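Local coordinates for globin protein (Ramazzottius varieornatus, PDB 5ZIQ) that binds a heme whose iron is held by two axial histidines and, as a globin, may bind or carry oxygen, at residues M150-I153 with Y154-I158. Numbering follows the deposited sequence.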
# COMPACT_ATOMS: atom_id res chain seq x y z
N MET A 150 16.03 0.03 6.50
CA MET A 150 14.65 -0.27 6.18
C MET A 150 14.08 0.60 5.07
O MET A 150 13.31 0.11 4.25
CB MET A 150 13.73 -0.22 7.42
CG MET A 150 13.84 -1.39 8.40
SD MET A 150 14.06 -2.99 7.62
CE MET A 150 12.63 -3.16 6.56
N GLU A 151 14.44 1.88 5.06
CA GLU A 151 14.04 2.79 3.99
C GLU A 151 14.46 2.23 2.62
O GLU A 151 13.65 2.21 1.68
CB GLU A 151 14.65 4.18 4.20
CG GLU A 151 14.23 5.17 3.12
CD GLU A 151 14.66 6.60 3.40
OE1 GLU A 151 15.15 6.89 4.51
OE2 GLU A 151 14.48 7.46 2.50
N ARG A 152 15.71 1.80 2.53
CA ARG A 152 16.25 1.22 1.29
C ARG A 152 15.40 0.01 0.87
O ARG A 152 15.00 -0.11 -0.30
CB ARG A 152 17.71 0.81 1.49
CG ARG A 152 18.35 0.12 0.28
CD ARG A 152 19.74 -0.40 0.63
NE ARG A 152 19.78 -1.37 1.72
CZ ARG A 152 19.51 -2.67 1.58
NH1 ARG A 152 19.23 -3.20 0.40
NH2 ARG A 152 19.54 -3.46 2.64
N ILE A 153 15.15 -0.88 1.82
CA ILE A 153 14.43 -2.14 1.52
C ILE A 153 12.99 -1.84 1.13
O ILE A 153 12.47 -2.42 0.15
CB ILE A 153 14.49 -3.11 2.73
CG1 ILE A 153 15.94 -3.59 2.91
CG2 ILE A 153 13.46 -4.27 2.61
CD1 ILE A 153 16.22 -4.24 4.25
N TYR A 154 12.32 -0.97 1.89
CA TYR A 154 10.94 -0.61 1.55
C TYR A 154 10.83 0.02 0.17
O TYR A 154 9.89 -0.28 -0.56
CB TYR A 154 10.29 0.29 2.61
CG TYR A 154 9.73 -0.48 3.80
CD1 TYR A 154 8.69 -1.42 3.65
CD2 TYR A 154 10.23 -0.25 5.10
CE1 TYR A 154 8.19 -2.12 4.75
CE2 TYR A 154 9.72 -0.96 6.21
CZ TYR A 154 8.71 -1.89 6.01
OH TYR A 154 8.18 -2.58 7.10
N LYS A 155 11.80 0.85 -0.22
CA LYS A 155 11.74 1.49 -1.53
C LYS A 155 11.82 0.41 -2.62
O LYS A 155 11.05 0.47 -3.59
CB LYS A 155 12.84 2.54 -1.66
CG LYS A 155 12.51 3.84 -0.93
CD LYS A 155 13.69 4.79 -1.03
CE LYS A 155 13.37 6.13 -0.37
NZ LYS A 155 14.55 7.03 -0.34
N ILE A 156 12.68 -0.60 -2.44
CA ILE A 156 12.81 -1.68 -3.43
C ILE A 156 11.52 -2.49 -3.51
O ILE A 156 10.98 -2.77 -4.60
CB ILE A 156 13.96 -2.65 -3.06
CG1 ILE A 156 15.31 -1.91 -3.14
CG2 ILE A 156 13.95 -3.88 -3.97
CD1 ILE A 156 16.48 -2.68 -2.53
N TRP A 157 11.03 -2.89 -2.34
CA TRP A 157 9.89 -3.79 -2.29
C TRP A 157 8.60 -3.07 -2.71
O TRP A 157 7.81 -3.61 -3.49
CB TRP A 157 9.78 -4.40 -0.89
CG TRP A 157 8.56 -5.28 -0.70
CD1 TRP A 157 8.42 -6.58 -1.08
CD2 TRP A 157 7.35 -4.90 -0.07
NE1 TRP A 157 7.18 -7.04 -0.71
CE2 TRP A 157 6.50 -6.03 -0.09
CE3 TRP A 157 6.90 -3.70 0.52
CZ2 TRP A 157 5.20 -6.00 0.46
CZ3 TRP A 157 5.61 -3.67 1.07
CH2 TRP A 157 4.78 -4.82 1.02
N ILE A 158 8.38 -1.85 -2.22
CA ILE A 158 7.16 -1.12 -2.62
C ILE A 158 7.17 -0.88 -4.13
O ILE A 158 6.14 -1.07 -4.78
CB ILE A 158 7.00 0.20 -1.83
CG1 ILE A 158 6.77 -0.10 -0.35
CG2 ILE A 158 5.84 1.04 -2.39
CD1 ILE A 158 6.87 1.11 0.55
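Glu151 and Lys155, one helical turn apart, form an i to i+4 salt bridge in which Lys155 NZ lies 2.9 Å from Glu151 OE2. The ammonium meets the anti side of that oxygen, 24° out of the carboxylate plane. Lys155, with CG beside its backbone N (chi1 -78°), is extended beyond CG, and the two chains run alongside each other, with Lys155 CE 3.7 Å from Glu151 CG. Beneath the side chains runs the backbone ladder: Tyr154 N donates a hydrogen bond to Met150 O at 2.8 Å. Trp157 N does the same to Ile153 O at 2.9 Å. The hydrogen bond from Ile156 N to Arg152 O stretches to 3.2 Å. This amphipathic turn belongs to the last helix of the globin fold, 148-170, whose inner side packs on helices 25-38, 79-97 and 127-142. On that side the thioether chain of Met150, bent at chi2 and chi3, swings Met150 CE to within 3.7 Å of Tyr154 CE2; the phenol oxygen is hydrogen-bonded to Ser34, tying the ring to helix 25-38. Outward, Arg152 runs beside Ile156, and Ile156 CD1 is 4.1 Å from Arg152 NH1; the Arg152 guanidinium forms a salt bridge to Asp27 through NH1 and a hydrogen bond to Asn149 through NH2.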